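Local coordinates for protein L-Ala-D/L-Glu Epimerase (Escherichia coli, PDB 1JPD) that belongs to the enolase superfamily, pairing an N-terminal capping domain of the mandelate racemase/muconate lactonizing enzyme type with a C-terminal TIM-barrel-like domain, at residues Glu217-Cys231 and Leu240-Lys253. Sequence-based numbering, arbitrary orientation.
Sequences ENFIHPLPICADESC and LKGRYEMVNIKLDK
Neighbouring parallel strands 225-227 and 246-249 of the enolase-type barrel, joined through helix 237-240 as a beta-alpha-beta unit, pair through A227 N to M246 O and N248 N to A227 O, each 2.7 Å. On one face of the sheet C226 SG lies 3.4 Å from M246 CG; on the other, the A227 methyl sits over the Y244 ring, CB 3.6 Å from the centroid, a CH-pi contact, while the Y244 hydroxyl is hydrogen-bonded to D213. Before the strands, E245 reaches back: its chain bends at chi2 (77°), bringing OE2 to two donors, the backbone N of I225 and H221 ND1. The bond from H221 ND1 is nearly straight (173°), meets the syn lone pair of E245 OE2 and keeps that oxygen in the ring plane, although ring and carboxylate are turned 84° apart; H221 NE2 is hydrogen-bonded to L216 O, and with both ring nitrogens engaged the imidazole is held in its rotation. Beyond the strands, K253, bent at chi3, carries its ammonium into a pocket of oxygens. K253 NZ meets D228 OD1 at 3.0 Å in a salt bridge, N248 O at 2.9 Å and D228 O at 2.8 Å, approaching that last carbonyl from above its plane, while C231 N reaches it from the opposite face.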
# COMPACT_ATOMS: atom_id res chain seq x y z
N GLU A 217 1.56 -5.09 -23.46
CA GLU A 217 2.66 -4.66 -24.33
C GLU A 217 2.20 -4.50 -25.77
O GLU A 217 2.94 -3.99 -26.61
CB GLU A 217 3.80 -5.67 -24.29
CG GLU A 217 4.51 -5.76 -22.97
CD GLU A 217 5.64 -6.77 -22.99
OE1 GLU A 217 5.40 -7.90 -23.45
OE2 GLU A 217 6.75 -6.42 -22.53
N ASN A 218 0.97 -4.92 -26.03
CA ASN A 218 0.39 -4.88 -27.37
C ASN A 218 -0.35 -3.60 -27.76
O ASN A 218 -1.08 -3.61 -28.75
CB ASN A 218 -0.57 -6.06 -27.54
CG ASN A 218 0.08 -7.39 -27.18
OD1 ASN A 218 1.28 -7.58 -27.37
ND2 ASN A 218 -0.73 -8.32 -26.69
N PHE A 219 -0.18 -2.52 -27.02
CA PHE A 219 -0.86 -1.28 -27.38
C PHE A 219 -0.29 -0.09 -26.63
O PHE A 219 0.17 -0.22 -25.50
CB PHE A 219 -2.38 -1.40 -27.15
CG PHE A 219 -2.79 -1.43 -25.70
CD1 PHE A 219 -3.01 -0.24 -25.00
CD2 PHE A 219 -3.00 -2.65 -25.04
CE1 PHE A 219 -3.43 -0.26 -23.66
CE2 PHE A 219 -3.42 -2.68 -23.70
CZ PHE A 219 -3.64 -1.48 -23.01
N ILE A 220 -0.28 1.07 -27.29
CA ILE A 220 0.24 2.28 -26.65
C ILE A 220 -0.77 2.72 -25.60
O ILE A 220 -1.91 3.09 -25.93
CB ILE A 220 0.47 3.40 -27.69
CG1 ILE A 220 1.41 2.89 -28.79
CG2 ILE A 220 1.08 4.62 -27.01
CD1 ILE A 220 1.52 3.81 -29.99
N HIS A 221 -0.35 2.69 -24.34
CA HIS A 221 -1.22 3.07 -23.23
C HIS A 221 -1.72 4.50 -23.31
O HIS A 221 -0.92 5.44 -23.36
CB HIS A 221 -0.49 2.84 -21.90
CG HIS A 221 -0.07 1.42 -21.68
ND1 HIS A 221 0.68 1.02 -20.59
CD2 HIS A 221 -0.29 0.30 -22.41
CE1 HIS A 221 0.90 -0.28 -20.66
NE2 HIS A 221 0.32 -0.74 -21.75
N PRO A 222 -3.04 4.69 -23.33
CA PRO A 222 -3.64 6.03 -23.39
C PRO A 222 -3.57 6.77 -22.05
O PRO A 222 -3.77 7.98 -21.99
CB PRO A 222 -5.07 5.75 -23.85
CG PRO A 222 -5.35 4.41 -23.28
CD PRO A 222 -4.07 3.66 -23.57
N LEU A 223 -3.33 6.02 -20.97
CA LEU A 223 -3.20 6.62 -19.64
C LEU A 223 -2.22 5.76 -18.89
O LEU A 223 -1.97 4.61 -19.26
CB LEU A 223 -4.53 6.64 -18.87
CG LEU A 223 -5.09 5.35 -18.27
CD1 LEU A 223 -6.27 5.68 -17.36
CD2 LEU A 223 -5.50 4.40 -19.37
N PRO A 224 -1.61 6.30 -17.83
CA PRO A 224 -0.65 5.50 -17.07
C PRO A 224 -1.36 4.26 -16.53
O PRO A 224 -2.52 4.35 -16.08
CB PRO A 224 -0.21 6.45 -15.96
CG PRO A 224 -0.47 7.82 -16.53
CD PRO A 224 -1.78 7.64 -17.23
N ILE A 225 -0.69 3.12 -16.57
CA ILE A 225 -1.26 1.88 -16.05
C ILE A 225 -0.34 1.40 -14.93
O ILE A 225 0.86 1.20 -15.14
CB ILE A 225 -1.40 0.82 -17.18
CG1 ILE A 225 -2.38 1.35 -18.25
CG2 ILE A 225 -1.92 -0.50 -16.61
CD1 ILE A 225 -2.80 0.33 -19.29
N CYS A 226 -0.91 1.22 -13.74
CA CYS A 226 -0.12 0.83 -12.55
C CYS A 226 -0.10 -0.64 -12.16
O CYS A 226 -1.12 -1.33 -12.21
CB CYS A 226 -0.59 1.64 -11.33
SG CYS A 226 0.51 1.54 -9.90
N ALA A 227 1.07 -1.10 -11.74
CA ALA A 227 1.25 -2.48 -11.31
C ALA A 227 1.00 -2.54 -9.81
O ALA A 227 1.49 -1.70 -9.05
CB ALA A 227 2.67 -2.95 -11.62
N ASP A 228 0.21 -3.53 -9.39
CA ASP A 228 -0.10 -3.73 -7.98
C ASP A 228 0.34 -5.14 -7.59
O ASP A 228 1.41 -5.33 -7.02
CB ASP A 228 -1.60 -3.57 -7.73
CG ASP A 228 -1.96 -3.58 -6.25
OD1 ASP A 228 -1.04 -3.69 -5.41
OD2 ASP A 228 -3.16 -3.46 -5.94
N GLU A 229 -0.48 -6.14 -7.91
CA GLU A 229 -0.12 -7.51 -7.60
C GLU A 229 1.14 -7.91 -8.36
O GLU A 229 1.90 -8.74 -7.90
CB GLU A 229 -1.27 -8.48 -7.93
CG GLU A 229 -2.42 -8.46 -6.92
CD GLU A 229 -3.37 -7.28 -7.12
OE1 GLU A 229 -2.98 -6.28 -7.77
OE2 GLU A 229 -4.52 -7.34 -6.62
N SER A 230 1.38 -7.29 -9.51
CA SER A 230 2.56 -7.62 -10.32
C SER A 230 3.85 -7.00 -9.80
O SER A 230 4.92 -7.34 -10.29
CB SER A 230 2.36 -7.19 -11.77
OG SER A 230 1.25 -7.85 -12.35
N CYS A 231 3.75 -6.11 -8.82
CA CYS A 231 4.94 -5.48 -8.27
C CYS A 231 5.20 -5.76 -6.79
O CYS A 231 4.42 -5.33 -5.94
CB CYS A 231 4.84 -3.97 -8.45
SG CYS A 231 6.13 -3.09 -7.54
N LEU A 240 8.24 -5.78 -15.39
CA LEU A 240 7.29 -4.69 -15.50
C LEU A 240 7.59 -3.69 -16.63
O LEU A 240 6.67 -3.13 -17.22
CB LEU A 240 7.19 -3.94 -14.17
CG LEU A 240 6.76 -4.73 -12.93
CD1 LEU A 240 6.64 -3.78 -11.75
CD2 LEU A 240 5.43 -5.43 -13.18
N LYS A 241 8.86 -3.48 -16.93
CA LYS A 241 9.26 -2.53 -17.97
C LYS A 241 8.59 -2.85 -19.31
O LYS A 241 8.83 -3.90 -19.88
CB LYS A 241 10.79 -2.53 -18.13
CG LYS A 241 11.36 -1.25 -18.73
CD LYS A 241 10.83 -0.01 -18.02
CE LYS A 241 11.15 1.28 -18.77
NZ LYS A 241 10.22 2.39 -18.39
N GLY A 242 7.73 -1.95 -19.78
CA GLY A 242 7.04 -2.18 -21.04
C GLY A 242 5.61 -2.65 -20.87
O GLY A 242 4.88 -2.85 -21.84
N ARG A 243 5.20 -2.85 -19.62
CA ARG A 243 3.84 -3.28 -19.33
C ARG A 243 3.13 -2.28 -18.42
O ARG A 243 1.91 -2.15 -18.48
CB ARG A 243 3.83 -4.67 -18.69
CG ARG A 243 4.30 -5.75 -19.63
CD ARG A 243 4.09 -7.15 -19.10
NE ARG A 243 4.67 -8.13 -20.02
CZ ARG A 243 4.63 -9.44 -19.86
NH1 ARG A 243 4.04 -9.98 -18.80
NH2 ARG A 243 5.19 -10.23 -20.77
N TYR A 244 3.90 -1.56 -17.61
CA TYR A 244 3.35 -0.58 -16.68
C TYR A 244 4.14 0.73 -16.62
O TYR A 244 5.36 0.76 -16.78
CB TYR A 244 3.27 -1.19 -15.27
CG TYR A 244 2.45 -2.46 -15.15
CD1 TYR A 244 3.02 -3.71 -15.38
CD2 TYR A 244 1.11 -2.40 -14.80
CE1 TYR A 244 2.27 -4.88 -15.27
CE2 TYR A 244 0.35 -3.56 -14.69
CZ TYR A 244 0.93 -4.79 -14.92
OH TYR A 244 0.16 -5.93 -14.81
N GLU A 245 3.43 1.83 -16.37
CA GLU A 245 4.07 3.13 -16.25
C GLU A 245 4.32 3.44 -14.78
O GLU A 245 5.24 4.18 -14.44
CB GLU A 245 3.19 4.22 -16.86
CG GLU A 245 3.23 4.29 -18.37
CD GLU A 245 2.40 3.21 -19.04
OE1 GLU A 245 2.79 2.79 -20.15
OE2 GLU A 245 1.37 2.79 -18.47
N MET A 246 3.50 2.84 -13.92
CA MET A 246 3.58 3.07 -12.47
C MET A 246 3.59 1.77 -11.65
O MET A 246 3.06 0.75 -12.09
CB MET A 246 2.39 3.94 -12.04
CG MET A 246 2.35 4.36 -10.58
SD MET A 246 0.82 5.28 -10.25
CE MET A 246 1.13 6.77 -11.23
N VAL A 247 4.18 1.82 -10.46
CA VAL A 247 4.22 0.66 -9.57
C VAL A 247 3.59 1.07 -8.25
O VAL A 247 3.82 2.17 -7.76
CB VAL A 247 5.66 0.17 -9.31
CG1 VAL A 247 6.32 -0.25 -10.61
CG2 VAL A 247 6.47 1.26 -8.63
N ASN A 248 2.78 0.19 -7.67
CA ASN A 248 2.14 0.46 -6.39
C ASN A 248 2.99 -0.19 -5.30
O ASN A 248 3.03 -1.41 -5.17
CB ASN A 248 0.73 -0.13 -6.38
CG ASN A 248 -0.02 0.16 -5.08
OD1 ASN A 248 0.55 0.07 -3.99
ND2 ASN A 248 -1.30 0.47 -5.20
N ILE A 249 3.69 0.63 -4.52
CA ILE A 249 4.55 0.13 -3.44
C ILE A 249 3.79 -0.11 -2.14
O ILE A 249 3.08 0.77 -1.66
CB ILE A 249 5.70 1.14 -3.13
CG1 ILE A 249 6.57 1.33 -4.37
CG2 ILE A 249 6.54 0.63 -1.96
CD1 ILE A 249 7.58 2.47 -4.23
N LYS A 250 3.94 -1.30 -1.58
CA LYS A 250 3.31 -1.67 -0.32
C LYS A 250 4.35 -2.39 0.52
O LYS A 250 5.00 -3.33 0.04
CB LYS A 250 2.12 -2.60 -0.53
CG LYS A 250 0.94 -1.92 -1.16
CD LYS A 250 -0.25 -2.85 -1.23
CE LYS A 250 -1.40 -2.17 -1.92
NZ LYS A 250 -2.62 -3.02 -1.94
N LEU A 251 4.52 -1.94 1.76
CA LEU A 251 5.52 -2.54 2.65
C LEU A 251 5.37 -4.04 2.86
O LEU A 251 6.38 -4.74 3.00
CB LEU A 251 5.53 -1.81 4.00
CG LEU A 251 5.78 -0.31 3.93
CD1 LEU A 251 6.15 0.18 5.33
CD2 LEU A 251 6.90 0.01 2.95
N ASP A 252 4.15 -4.55 2.89
CA ASP A 252 3.94 -5.99 3.07
C ASP A 252 4.47 -6.77 1.86
O ASP A 252 4.85 -7.93 2.00
CB ASP A 252 2.45 -6.31 3.27
CG ASP A 252 1.91 -5.82 4.60
OD1 ASP A 252 2.46 -6.22 5.65
OD2 ASP A 252 0.92 -5.06 4.61
N LYS A 253 4.49 -6.15 0.68
CA LYS A 253 4.98 -6.82 -0.51
C LYS A 253 6.50 -6.63 -0.67
O LYS A 253 7.19 -7.54 -1.11
CB LYS A 253 4.27 -6.30 -1.77
CG LYS A 253 2.76 -6.57 -1.83
CD LYS A 253 2.15 -6.07 -3.14
CE LYS A 253 2.31 -4.56 -3.30
NZ LYS A 253 1.80 -4.03 -4.62
O HOH W 1 6.84 -10.14 -23.77
O HOH W 2 5.42 -3.31 -3.49